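Local coordinates for specific mitochondrial acyl carrier protein (Toxoplasma, PDB 3CE7) that probably carries growing acyl chains on a phosphopantetheine arm during mitochondrial fatty acid synthesis, at residues V25-K30 against L65-I70; N18-Y23 against E69-T74; V61-D66 against Q84-I89; T74-V79 against A90-S95. One frame throughout, in Å; residues are numbered along the deposited sequence. Where two conformers were deposited one is given.

Interaction 1: V25-K30 against L65-I70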
loop_
_atom_site.group_PDB
_atom_site.type_symbol
_atom_site.label_atom_id
_atom_site.label_comp_id
_atom_site.label_asym_id
_atom_site.label_seq_id
_atom_site.Cartn_x
_atom_site.Cartn_y
_atom_site.Cartn_z
ATOM N N VAL A 25 -5.728 2.354 2.049
ATOM C CA VAL A 25 -5.574 3.384 3.087
ATOM C C VAL A 25 -5.892 2.792 4.468
ATOM O O VAL A 25 -5.105 2.953 5.404
ATOM C CB VAL A 25 -6.435 4.640 2.803
ATOM C CG1 VAL A 25 -6.451 5.599 4.015
ATOM C CG2 VAL A 25 -5.896 5.364 1.580
ATOM N N GLY A 26 -7.006 2.069 4.565
ATOM C CA GLY A 26 -7.390 1.393 5.815
ATOM C C GLY A 26 -6.348 0.405 6.312
ATOM O O GLY A 26 -6.052 0.344 7.517
ATOM N N MET A 27 -5.779 -0.367 5.390
ATOM C CA MET A 27 -4.723 -1.325 5.737
ATOM C C MET A 27 -3.500 -0.605 6.293
ATOM O O MET A 27 -2.894 -1.051 7.276
ATOM C CB MET A 27 -4.288 -2.118 4.507
ATOM C CG MET A 27 -5.322 -3.089 3.991
ATOM S SD MET A 27 -4.782 -3.859 2.452
ATOM C CE MET A 27 -3.256 -4.646 2.929
ATOM N N CYS A 28 -3.129 0.492 5.631
ATOM C CA CYS A 28 -1.941 1.244 5.995
ATOM C C CYS A 28 -2.096 1.829 7.391
ATOM O O CYS A 28 -1.139 1.858 8.160
ATOM C CB CYS A 28 -1.697 2.366 4.999
ATOM S SG CYS A 28 -0.225 3.378 5.396
ATOM N N GLN A 29 -3.303 2.289 7.710
ATOM C CA GLN A 29 -3.561 2.907 9.011
ATOM C C GLN A 29 -3.237 1.982 10.184
ATOM O O GLN A 29 -2.857 2.452 11.253
ATOM C CB GLN A 29 -5.000 3.426 9.090
ATOM C CG GLN A 29 -5.197 4.708 8.262
ATOM C CD GLN A 29 -6.660 5.090 8.069
ATOM O OE1 GLN A 29 -7.557 4.255 8.157
ATOM N NE2 GLN A 29 -6.897 6.369 7.784
ATOM N N LYS A 30 -3.362 0.671 9.972
ATOM C CA LYS A 30 -3.074 -0.300 11.032
ATOM C C LYS A 30 -1.584 -0.329 11.390
ATOM O O LYS A 30 -1.205 -0.754 12.487
ATOM C CB LYS A 30 -3.542 -1.710 10.640
ATOM C CG LYS A 30 -4.959 -1.804 10.072
ATOM C CD LYS A 30 -6.039 -1.496 11.091
ATOM C CE LYS A 30 -7.407 -1.942 10.578
ATOM N NZ LYS A 30 -8.504 -1.139 11.187
ATOM N N LEU A 65 3.706 -7.413 1.162
ATOM C CA LEU A 65 3.295 -8.798 1.419
ATOM C C LEU A 65 1.822 -8.878 1.819
ATOM O O LEU A 65 1.072 -9.734 1.323
ATOM C CB LEU A 65 4.193 -9.437 2.484
ATOM C CG LEU A 65 5.569 -9.842 1.943
ATOM C CD1 LEU A 65 6.596 -10.013 3.051
ATOM C CD2 LEU A 65 5.510 -11.113 1.079
ATOM N N ASP A 66 1.398 -7.967 2.691
ATOM C CA ASP A 66 0.000 -7.893 3.119
ATOM C C ASP A 66 -0.931 -7.680 1.922
ATOM O O ASP A 66 -2.000 -8.292 1.823
ATOM C CB ASP A 66 -0.196 -6.742 4.111
ATOM C CG ASP A 66 0.389 -7.031 5.488
ATOM O OD1 ASP A 66 0.995 -8.107 5.705
ATOM O OD2 ASP A 66 0.227 -6.155 6.358
ATOM N N VAL A 67 -0.526 -6.779 1.029
ATOM C CA VAL A 67 -1.298 -6.464 -0.175
ATOM C C VAL A 67 -1.356 -7.650 -1.134
ATOM O O VAL A 67 -2.414 -7.951 -1.699
ATOM C CB VAL A 67 -0.729 -5.215 -0.893
ATOM C CG1 VAL A 67 -1.340 -5.056 -2.299
ATOM C CG2 VAL A 67 -0.974 -3.991 -0.048
ATOM N N GLU A 68 -0.221 -8.326 -1.307
ATOM C CA GLU A 68 -0.159 -9.519 -2.149
ATOM C C GLU A 68 -1.118 -10.585 -1.640
ATOM O O GLU A 68 -1.784 -11.258 -2.435
ATOM C CB GLU A 68 1.262 -10.068 -2.186
ATOM C CG GLU A 68 2.214 -9.234 -3.037
ATOM C CD GLU A 68 3.643 -9.744 -3.003
ATOM O OE1 GLU A 68 4.125 -10.115 -1.909
ATOM O OE2 GLU A 68 4.290 -9.760 -4.063
ATOM N N GLU A 69 -1.177 -10.733 -0.315
ATOM C CA GLU A 69 -2.043 -11.735 0.319
ATOM C C GLU A 69 -3.522 -11.457 0.087
ATOM O O GLU A 69 -4.288 -12.361 -0.258
ATOM C CB GLU A 69 -1.745 -11.823 1.824
ATOM C CG GLU A 69 -0.433 -12.519 2.143
ATOM C CD GLU A 69 -0.019 -12.388 3.605
ATOM O OE1 GLU A 69 -0.692 -11.670 4.378
ATOM O OE2 GLU A 69 0.992 -13.013 3.971
ATOM N N ILE A 70 -3.918 -10.202 0.274
ATOM C CA ILE A 70 -5.320 -9.822 0.244
ATOM C C ILE A 70 -5.852 -9.759 -1.192
ATOM O O ILE A 70 -6.985 -10.165 -1.452
ATOM C CB ILE A 70 -5.553 -8.499 1.015
ATOM C CG1 ILE A 70 -5.425 -8.767 2.529
ATOM C CG2 ILE A 70 -6.900 -7.891 0.661
ATOM C CD1 ILE A 70 -5.271 -7.534 3.408
#

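Interaction 2: N18-Y23 against E69-T74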
loop_
_atom_site.group_PDB
_atom_site.type_symbol
_atom_site.label_atom_id
_atom_site.label_comp_id
_atom_site.label_asym_id
_atom_site.label_seq_id
_atom_site.Cartn_x
_atom_site.Cartn_y
_atom_site.Cartn_z
ATOM N N ASN A 18 -11.214 3.333 -6.812
ATOM C CA ASN A 18 -11.742 3.978 -5.603
ATOM C C ASN A 18 -11.815 2.995 -4.438
ATOM O O ASN A 18 -11.323 3.285 -3.338
ATOM C CB ASN A 18 -13.102 4.628 -5.866
ATOM C CG ASN A 18 -12.990 5.935 -6.637
ATOM O OD1 ASN A 18 -11.906 6.337 -7.060
ATOM N ND2 ASN A 18 -14.130 6.602 -6.832
ATOM N N ALA A 19 -12.395 1.823 -4.687
ATOM C CA ALA A 19 -12.588 0.829 -3.628
ATOM C C ALA A 19 -11.251 0.289 -3.132
ATOM O O ALA A 19 -11.030 0.175 -1.920
ATOM C CB ALA A 19 -13.487 -0.299 -4.123
ATOM N N VAL A 20 -10.359 -0.020 -4.073
ATOM C CA VAL A 20 -9.044 -0.557 -3.730
ATOM C C VAL A 20 -8.225 0.496 -2.967
ATOM O O VAL A 20 -7.537 0.163 -1.995
ATOM C CB VAL A 20 -8.305 -1.072 -4.988
ATOM C CG1 VAL A 20 -6.860 -1.418 -4.674
ATOM C CG2 VAL A 20 -9.016 -2.288 -5.558
ATOM N N THR A 21 -8.288 1.752 -3.404
ATOM C CA THR A 21 -7.533 2.805 -2.723
ATOM C C THR A 21 -8.036 3.005 -1.289
ATOM O O THR A 21 -7.245 3.020 -0.339
ATOM C CB THR A 21 -7.551 4.142 -3.495
ATOM O OG1 THR A 21 -7.022 3.950 -4.819
ATOM C CG2 THR A 21 -6.672 5.157 -2.770
ATOM N N ASN A 22 -9.350 3.106 -1.122
ATOM C CA ASN A 22 -9.936 3.208 0.218
ATOM C C ASN A 22 -9.509 2.042 1.116
ATOM O O ASN A 22 -9.134 2.247 2.273
ATOM C CB ASN A 22 -11.468 3.325 0.141
ATOM C CG ASN A 22 -11.925 4.717 -0.267
ATOM O OD1 ASN A 22 -11.197 5.690 -0.081
ATOM N ND2 ASN A 22 -13.132 4.816 -0.834
ATOM N N TYR A 23 -9.528 0.822 0.573
ATOM C CA TYR A 23 -9.149 -0.356 1.337
ATOM C C TYR A 23 -7.688 -0.297 1.776
ATOM O O TYR A 23 -7.345 -0.572 2.942
ATOM C CB TYR A 23 -9.400 -1.629 0.518
ATOM C CG TYR A 23 -9.572 -2.835 1.403
ATOM C CD1 TYR A 23 -10.827 -3.151 1.924
ATOM C CD2 TYR A 23 -8.483 -3.630 1.756
ATOM C CE1 TYR A 23 -11.005 -4.239 2.759
ATOM C CE2 TYR A 23 -8.653 -4.736 2.599
ATOM C CZ TYR A 23 -9.921 -5.022 3.094
ATOM O OH TYR A 23 -10.131 -6.106 3.930
ATOM N N GLU A 69 -1.177 -10.733 -0.315
ATOM C CA GLU A 69 -2.043 -11.735 0.319
ATOM C C GLU A 69 -3.522 -11.457 0.087
ATOM O O GLU A 69 -4.288 -12.361 -0.258
ATOM C CB GLU A 69 -1.745 -11.823 1.824
ATOM C CG GLU A 69 -0.433 -12.519 2.143
ATOM C CD GLU A 69 -0.019 -12.388 3.605
ATOM O OE1 GLU A 69 -0.692 -11.670 4.378
ATOM O OE2 GLU A 69 0.992 -13.013 3.971
ATOM N N ILE A 70 -3.918 -10.202 0.274
ATOM C CA ILE A 70 -5.320 -9.822 0.244
ATOM C C ILE A 70 -5.852 -9.759 -1.192
ATOM O O ILE A 70 -6.985 -10.165 -1.452
ATOM C CB ILE A 70 -5.553 -8.499 1.015
ATOM C CG1 ILE A 70 -5.425 -8.767 2.529
ATOM C CG2 ILE A 70 -6.900 -7.891 0.661
ATOM C CD1 ILE A 70 -5.271 -7.534 3.408
ATOM N N PHE A 71 -5.028 -9.272 -2.116
ATOM C CA PHE A 71 -5.498 -9.011 -3.484
ATOM C C PHE A 71 -5.053 -10.026 -4.530
ATOM O O PHE A 71 -5.447 -9.916 -5.693
ATOM C CB PHE A 71 -5.121 -7.586 -3.934
ATOM C CG PHE A 71 -5.850 -6.511 -3.181
ATOM C CD1 PHE A 71 -7.188 -6.218 -3.467
ATOM C CD2 PHE A 71 -5.216 -5.807 -2.162
ATOM C CE1 PHE A 71 -7.871 -5.240 -2.753
ATOM C CE2 PHE A 71 -5.896 -4.822 -1.450
ATOM C CZ PHE A 71 -7.220 -4.539 -1.747
ATOM N N ASP A 72 -4.242 -10.997 -4.110
ATOM C CA ASP A 72 -3.748 -12.044 -5.009
ATOM C C ASP A 72 -3.036 -11.446 -6.223
ATOM O O ASP A 72 -3.398 -11.724 -7.378
ATOM C CB ASP A 72 -4.890 -12.973 -5.450
ATOM C CG ASP A 72 -5.490 -13.765 -4.298
ATOM O OD1 ASP A 72 -4.799 -13.981 -3.277
ATOM O OD2 ASP A 72 -6.664 -14.172 -4.417
ATOM N N VAL A 73 -2.049 -10.598 -5.950
ATOM C CA VAL A 73 -1.165 -10.063 -6.983
ATOM C C VAL A 73 0.273 -10.360 -6.579
ATOM O O VAL A 73 0.545 -10.601 -5.403
ATOM C CB VAL A 73 -1.357 -8.540 -7.210
ATOM C CG1 VAL A 73 -2.760 -8.251 -7.716
ATOM C CG2 VAL A 73 -1.042 -7.738 -5.944
ATOM N N THR A 74 1.172 -10.361 -7.561
ATOM C CA THR A 74 2.605 -10.499 -7.315
ATOM C C THR A 74 3.270 -9.167 -7.610
ATOM O O THR A 74 3.151 -8.640 -8.720
ATOM C CB THR A 74 3.243 -11.590 -8.203
ATOM O OG1 THR A 74 2.616 -12.844 -7.919
ATOM C CG2 THR A 74 4.734 -11.703 -7.932
#

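Interaction 3: V61-D66 against Q84-I89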
loop_
_atom_site.group_PDB
_atom_site.type_symbol
_atom_site.label_atom_id
_atom_site.label_comp_id
_atom_site.label_asym_id
_atom_site.label_seq_id
_atom_site.Cartn_x
_atom_site.Cartn_y
_atom_site.Cartn_z
ATOM N N VAL A 61 8.199 -3.480 2.621
ATOM C CA VAL A 61 8.268 -4.920 2.358
ATOM C C VAL A 61 7.077 -5.649 3.014
ATOM O O VAL A 61 6.394 -6.449 2.368
ATOM C CB VAL A 61 9.613 -5.520 2.849
ATOM C CG1 VAL A 61 9.616 -7.045 2.739
ATOM C CG2 VAL A 61 10.803 -4.918 2.072
ATOM N N GLU A 62 6.831 -5.361 4.290
ATOM C CA GLU A 62 5.718 -5.971 5.031
ATOM C C GLU A 62 4.355 -5.610 4.447
ATOM O O GLU A 62 3.460 -6.462 4.313
ATOM C CB GLU A 62 5.789 -5.555 6.494
ATOM C CG GLU A 62 6.981 -6.150 7.223
ATOM C CD GLU A 62 7.180 -5.587 8.613
ATOM O OE1 GLU A 62 6.669 -4.477 8.906
ATOM O OE2 GLU A 62 7.884 -6.249 9.406
ATOM N N PHE A 63 4.200 -4.337 4.091
ATOM C CA PHE A 63 2.933 -3.860 3.545
ATOM C C PHE A 63 2.642 -4.490 2.184
ATOM O O PHE A 63 1.519 -4.911 1.915
ATOM C CB PHE A 63 2.904 -2.335 3.443
ATOM C CG PHE A 63 1.541 -1.787 3.187
ATOM C CD1 PHE A 63 0.583 -1.761 4.205
ATOM C CD2 PHE A 63 1.193 -1.309 1.924
ATOM C CE1 PHE A 63 -0.705 -1.283 3.976
ATOM C CE2 PHE A 63 -0.097 -0.816 1.690
ATOM C CZ PHE A 63 -1.052 -0.809 2.714
ATOM N N VAL A 64 3.667 -4.586 1.345
ATOM C CA VAL A 64 3.526 -5.238 0.046
ATOM C C VAL A 64 3.099 -6.700 0.213
ATOM O O VAL A 64 2.222 -7.169 -0.501
ATOM C CB VAL A 64 4.827 -5.132 -0.769
ATOM C CG1 VAL A 64 4.826 -6.098 -1.949
ATOM C CG2 VAL A 64 5.041 -3.687 -1.238
ATOM N N LEU A 65 3.706 -7.413 1.162
ATOM C CA LEU A 65 3.295 -8.798 1.419
ATOM C C LEU A 65 1.822 -8.878 1.819
ATOM O O LEU A 65 1.072 -9.734 1.323
ATOM C CB LEU A 65 4.193 -9.437 2.484
ATOM C CG LEU A 65 5.569 -9.842 1.943
ATOM C CD1 LEU A 65 6.596 -10.013 3.051
ATOM C CD2 LEU A 65 5.510 -11.113 1.079
ATOM N N ASP A 66 1.398 -7.967 2.691
ATOM C CA ASP A 66 0.000 -7.893 3.119
ATOM C C ASP A 66 -0.931 -7.680 1.922
ATOM O O ASP A 66 -2.000 -8.292 1.823
ATOM C CB ASP A 66 -0.196 -6.742 4.111
ATOM C CG ASP A 66 0.389 -7.031 5.488
ATOM O OD1 ASP A 66 0.995 -8.107 5.705
ATOM O OD2 ASP A 66 0.227 -6.155 6.358
ATOM N N GLN A 84 6.459 4.756 -3.365
ATOM C CA GLN A 84 6.584 5.863 -2.418
ATOM C C GLN A 84 5.262 6.272 -1.766
ATOM O O GLN A 84 5.264 6.875 -0.688
ATOM C CB GLN A 84 7.229 7.079 -3.075
ATOM C CG GLN A 84 8.661 6.857 -3.496
ATOM C CD GLN A 84 9.232 8.087 -4.145
ATOM O OE1 GLN A 84 9.016 8.338 -5.336
ATOM N NE2 GLN A 84 9.958 8.882 -3.361
ATOM N N THR A 85 4.141 5.950 -2.419
ATOM C CA THR A 85 2.814 6.330 -1.910
ATOM C C THR A 85 1.814 5.184 -2.017
ATOM O O THR A 85 2.005 4.236 -2.805
ATOM C CB THR A 85 2.199 7.522 -2.691
ATOM O OG1 THR A 85 1.801 7.090 -4.006
ATOM C CG2 THR A 85 3.179 8.700 -2.779
ATOM N N LEU A 86 0.745 5.269 -1.228
ATOM C CA LEU A 86 -0.320 4.263 -1.310
ATOM C C LEU A 86 -1.059 4.307 -2.645
ATOM O O LEU A 86 -1.518 3.272 -3.123
ATOM C CB LEU A 86 -1.338 4.440 -0.189
ATOM C CG LEU A 86 -0.804 4.228 1.224
ATOM C CD1 LEU A 86 -1.923 4.577 2.159
ATOM C CD2 LEU A 86 -0.298 2.781 1.431
ATOM N N GLN A 87 -1.186 5.492 -3.247
ATOM C CA GLN A 87 -1.847 5.562 -4.542
ATOM C C GLN A 87 -1.129 4.688 -5.561
ATOM O O GLN A 87 -1.775 4.020 -6.376
ATOM C CB GLN A 87 -1.936 6.994 -5.070
ATOM C CG GLN A 87 -2.824 7.095 -6.293
ATOM C CD GLN A 87 -4.265 6.807 -5.953
ATOM O OE1 GLN A 87 -4.929 7.618 -5.295
ATOM N NE2 GLN A 87 -4.755 5.634 -6.366
ATOM N N GLU A 88 0.200 4.691 -5.521
ATOM C CA GLU A 88 0.981 3.860 -6.443
ATOM C C GLU A 88 0.698 2.373 -6.235
ATOM O O GLU A 88 0.602 1.603 -7.193
ATOM C CB GLU A 88 2.467 4.137 -6.248
ATOM C CG GLU A 88 2.890 5.516 -6.759
ATOM C CD GLU A 88 4.300 5.879 -6.343
ATOM O OE1 GLU A 88 4.811 5.262 -5.390
ATOM O OE2 GLU A 88 4.900 6.793 -6.957
ATOM N N ILE A 89 0.575 1.976 -4.967
ATOM C CA ILE A 89 0.318 0.581 -4.642
ATOM C C ILE A 89 -1.071 0.178 -5.140
ATOM O O ILE A 89 -1.218 -0.863 -5.811
ATOM C CB ILE A 89 0.496 0.290 -3.145
ATOM C CG1 ILE A 89 1.919 0.682 -2.722
ATOM C CG2 ILE A 89 0.256 -1.213 -2.873
ATOM C CD1 ILE A 89 2.247 0.438 -1.249
#

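Interaction 4: T74-V79 against A90-S95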
loop_
_atom_site.group_PDB
_atom_site.type_symbol
_atom_site.label_atom_id
_atom_site.label_comp_id
_atom_site.label_asym_id
_atom_site.label_seq_id
_atom_site.Cartn_x
_atom_site.Cartn_y
_atom_site.Cartn_z
ATOM N N THR A 74 1.172 -10.361 -7.561
ATOM C CA THR A 74 2.605 -10.499 -7.315
ATOM C C THR A 74 3.270 -9.167 -7.610
ATOM O O THR A 74 3.151 -8.640 -8.720
ATOM C CB THR A 74 3.243 -11.590 -8.203
ATOM O OG1 THR A 74 2.616 -12.844 -7.919
ATOM C CG2 THR A 74 4.734 -11.703 -7.932
ATOM N N VAL A 75 3.963 -8.634 -6.607
ATOM C CA VAL A 75 4.715 -7.398 -6.768
ATOM C C VAL A 75 6.196 -7.761 -6.884
ATOM O O VAL A 75 6.795 -8.209 -5.906
ATOM C CB VAL A 75 4.492 -6.438 -5.579
ATOM C CG1 VAL A 75 5.223 -5.116 -5.805
ATOM C CG2 VAL A 75 2.996 -6.203 -5.357
ATOM N N PRO A 76 6.782 -7.582 -8.079
ATOM C CA PRO A 76 8.230 -7.780 -8.246
ATOM C C PRO A 76 9.050 -6.833 -7.370
ATOM O O PRO A 76 8.607 -5.723 -7.069
ATOM C CB PRO A 76 8.467 -7.460 -9.723
ATOM C CG PRO A 76 7.128 -7.575 -10.377
ATOM C CD PRO A 76 6.122 -7.210 -9.344
ATOM N N ASP A 77 10.244 -7.265 -6.974
ATOM C CA ASP A 77 11.097 -6.457 -6.103
ATOM C C ASP A 77 11.367 -5.076 -6.701
ATOM O O ASP A 77 11.389 -4.073 -5.979
ATOM C CB ASP A 77 12.426 -7.175 -5.830
ATOM C CG ASP A 77 12.279 -8.360 -4.882
ATOM O OD1 ASP A 77 11.255 -8.470 -4.174
ATOM O OD2 ASP A 77 13.214 -9.189 -4.836
ATOM N N GLU A 78 11.563 -5.033 -8.017
ATOM C CA GLU A 78 11.854 -3.793 -8.752
ATOM C C GLU A 78 10.725 -2.774 -8.591
ATOM O O GLU A 78 10.964 -1.570 -8.502
ATOM C CB GLU A 78 12.071 -4.081 -10.241
ATOM C CG GLU A 78 12.955 -5.297 -10.556
ATOM C CD GLU A 78 12.183 -6.610 -10.531
ATOM O OE1 GLU A 78 11.548 -6.956 -11.555
ATOM O OE2 GLU A 78 12.222 -7.304 -9.488
ATOM N N VAL A 79 9.492 -3.274 -8.562
ATOM C CA VAL A 79 8.323 -2.420 -8.348
ATOM C C VAL A 79 8.239 -1.992 -6.877
ATOM O O VAL A 79 8.152 -0.793 -6.576
ATOM C CB VAL A 79 7.014 -3.139 -8.789
ATOM C CG1 VAL A 79 5.794 -2.355 -8.363
ATOM C CG2 VAL A 79 7.008 -3.361 -10.281
ATOM N N ALA A 90 -2.076 0.999 -4.820
ATOM C CA ALA A 90 -3.446 0.761 -5.299
ATOM C C ALA A 90 -3.488 0.674 -6.827
ATOM O O ALA A 90 -4.105 -0.228 -7.393
ATOM C CB ALA A 90 -4.385 1.838 -4.798
ATOM N N ASP A 91 -2.807 1.608 -7.489
ATOM C CA ASP A 91 -2.739 1.598 -8.947
ATOM C C ASP A 91 -2.146 0.284 -9.476
ATOM O O ASP A 91 -2.621 -0.263 -10.482
ATOM C CB ASP A 91 -1.916 2.781 -9.459
ATOM C CG ASP A 91 -2.618 4.132 -9.290
ATOM O OD1 ASP A 91 -3.805 4.200 -8.931
ATOM O OD2 ASP A 91 -1.943 5.160 -9.516
ATOM N N PHE A 92 -1.092 -0.210 -8.817
ATOM C CA PHE A 92 -0.452 -1.445 -9.270
ATOM C C PHE A 92 -1.405 -2.631 -9.103
ATOM O O PHE A 92 -1.516 -3.499 -9.986
ATOM C CB PHE A 92 0.850 -1.709 -8.519
ATOM C CG PHE A 92 1.603 -2.884 -9.060
ATOM C CD1 PHE A 92 2.312 -2.778 -10.249
ATOM C CD2 PHE A 92 1.557 -4.124 -8.412
ATOM C CE1 PHE A 92 3.004 -3.879 -10.776
ATOM C CE2 PHE A 92 2.248 -5.226 -8.928
ATOM C CZ PHE A 92 2.962 -5.104 -10.109
ATOM N N VAL A 93 -2.111 -2.659 -7.976
ATOM C CA VAL A 93 -3.059 -3.747 -7.720
ATOM C C VAL A 93 -4.122 -3.765 -8.816
ATOM O O VAL A 93 -4.386 -4.811 -9.424
ATOM C CB VAL A 93 -3.716 -3.615 -6.333
ATOM C CG1 VAL A 93 -4.910 -4.553 -6.213
ATOM C CG2 VAL A 93 -2.698 -3.905 -5.244
ATOM N N VAL A 94 -4.722 -2.607 -9.077
ATOM C CA VAL A 94 -5.794 -2.535 -10.065
ATOM C C VAL A 94 -5.269 -2.933 -11.444
ATOM O O VAL A 94 -5.902 -3.726 -12.145
ATOM C CB VAL A 94 -6.468 -1.157 -10.059
ATOM C CG1 VAL A 94 -7.355 -0.969 -11.309
ATOM C CG2 VAL A 94 -7.276 -1.007 -8.774
ATOM N N SER A 95 -4.094 -2.413 -11.805
ATOM C CA SER A 95 -3.503 -2.719 -13.110
ATOM C C SER A 95 -3.271 -4.221 -13.275
ATOM O O SER A 95 -3.581 -4.783 -14.332
ATOM C CB SER A 95 -2.212 -1.926 -13.340
ATOM O OG SER A 95 -1.192 -2.328 -12.454
#

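Interaction 1: V25-K30 against L65-I70
Met27 of helix 17-29 reaches across to Asp66, Val67 and Ile70 of helix 57-71, a contact between two members of the helical bundle characteristic of acyl carrier proteins. The segment axes stay 11.4 Å apart at closest approach and run at 135°, nearer antiparallel than parallel, so a long side chain is needed to span the gap. Along 25-30, Val25 comes first and turns to Leu86 of helix 86-98 instead. Met27 then carries the whole contact. Its CB, CG and SD run out nearly straight (chi2 174°), and the bend at chi3, 59°, turns the methyl group in among the three partners. Cys28, next in line, packs on Leu86 and Trp55. Of the partners, Val67 crosses the methionine at about a right angle and offers CG2, the branch anti to its carbonyl carbon, at 3.8 Å from Met27 CE. Asp66 gives only its aliphatic CB, 3.9 Å from the same Met27 CE, so the carboxylate takes no part here; its side chain also touches Phe31. No hydrogen bond crosses, and the grip is purely van der Waals. Ile70 meets the methionine tip to tip: Ile70 CD1 lies 3.6 Å from Met27 CE and 3.8 Å from Met27 SD.

Interaction 2: N18-Y23 against E69-T74
Tyr23 and Phe71 meet as an oblique aromatic pair, with ring centroids 5.9 Å apart and planes at 86°. The nearest atoms are Tyr23 CD2 and Phe71 CZ, 3.8 Å apart, so the phenylalanine brings its far end to the CD2 side of the tyrosine ring. One atom further out on that side, Tyr23 CE2 lies 4.1 Å from Ile70 CG2. This methyl does double duty: it also covers one face of the Phe71 ring, 3.8 Å above the plane and offset toward the rim. A looser touch joins Val20 CG2 to Phe71 CE1 at 4.2 Å. Val20 and Tyr23 are three residues apart and therefore look out from neighbouring turns of helix 17-29. The first torsion of Tyr23 places CG anti to the backbone N (chi1 -157°) and so directs the ring toward Ile70 and Phe71, which it meets obliquely. Phe71 is the last residue of its helix; at Asp72 the chain leaves helical geometry with positive phi, and Asp72 O is bonded by Arg97 NH1. The two chain segments share no hydrogen bond. This is the end of the acyl carrier bundle where helix 17-29 covers the C-terminal turn of helix 57-71, with Val93 and Val94 of helix 86-98 packing against Phe71 and Val20, respectively, and Val12 of the N-terminal loop against Tyr23.

Interaction 3: V61-D66 against Q84-I89
Phe63 projects from helix 57-71 toward Leu86 and Ile89 at the start of helix 86-98. From CB, its first torsion sets CG anti to the backbone N (chi1 -167°), carrying the ring away from its own helix. Along one flank, Phe63 CD2 comes first and lies 3.8 Å from Ile89 CD1, a methyl that sits at the ring edge near its plane. Next, Phe63 CE2 touches both partners, 3.6 Å from Leu86 CD2 and 4.0 Å from Ile89 CD1. At the tip, Phe63 CZ is 3.9 Å from Leu86 CD2, a methyl that approaches obliquely. The leucine side chain crosses the phenylalanine at about a right angle.

All three residues are buried, and the centre of the contact lies about 3 Å from the centre of the chain, in the hydrophobic core of the acyl carrier helical bundle. Ile24 and Met27 of helix 17-29 also touch Phe63, while Phe31 meets its ring edge-to-face. What fixes the first turn carrying Leu86 is a capping box: Thr85, at the N-cap, accepts from Glu88 N through OG1, and Glu88 answers through its carboxylate. Glu88 OE1 takes two N-H groups. Gln84 N approaches Glu88 OE1 nearly along the C-O axis at 2.7 Å, with a straight N-H...O angle of 171°. Thr85 N comes from above the carboxylate plane, 57° out of it, at 3.1 Å from the same Glu88 OE1.

Interaction 4: T74-V79 against A90-S95
Thr74 to Pro76 run in extended conformation past helix 86-98, with the CA atoms of Val75 and Phe92 8.3 Å apart, before Pro76 takes the N-cap position of the short helix 77-80. The Phe92 ring is the centre of the contact, and four residues in 74-79 gather round it. Val79 comes from the opposite direction and lays CG1 over one face, a CH-pi contact with Val79 CG1 4.1 Å from the Phe92 ring centroid and 15° off the normal. Chi1 of 171° swings this branch opposite the backbone N and so onto the ring. Thr74 contributes its carbonyl instead of its side chain: Thr74 O lies in the ring plane at the edge, 3.5 Å from Phe92 CE2. Val75 CG2, 3.8 Å from Phe92 CE2, and Pro76 CD, 3.9 Å from Phe92 CZ, both approach obliquely. Phe83, in the loop beyond the short helix, touches both Val75 and Phe92. The contact thus joins the short helix and its lead-in to the last long helix of the acyl carrier bundle. With no hydrogen bond between the segments, this surface contact rests on dispersion, plus perhaps a weak electrostatic pull between the carbonyl oxygen and the electropositive ring edge.

In the fold
From the N terminus, helix 17-29 opens interaction 2 and then interaction 1, and both close on helix 57-71 across the long loop between these helices, so interaction 1 lies largely inside interaction 2, their closing segments overlapping at Glu69 and Ile70. Helix 57-71 also opens interaction 3, which closes on the start of helix 86-98 and crosses interaction 2. Interaction 4 opens where interaction 2 ends, at the shared Thr74, and closes further along helix 86-98, crossing interaction 3. Together they join the three long helices and fasten the short helix 77-80 to the last. Direct bridges tie the sites: Glu68 OE2 meets Val75 N, and Thr21 OG1 meets Gln87 NE2.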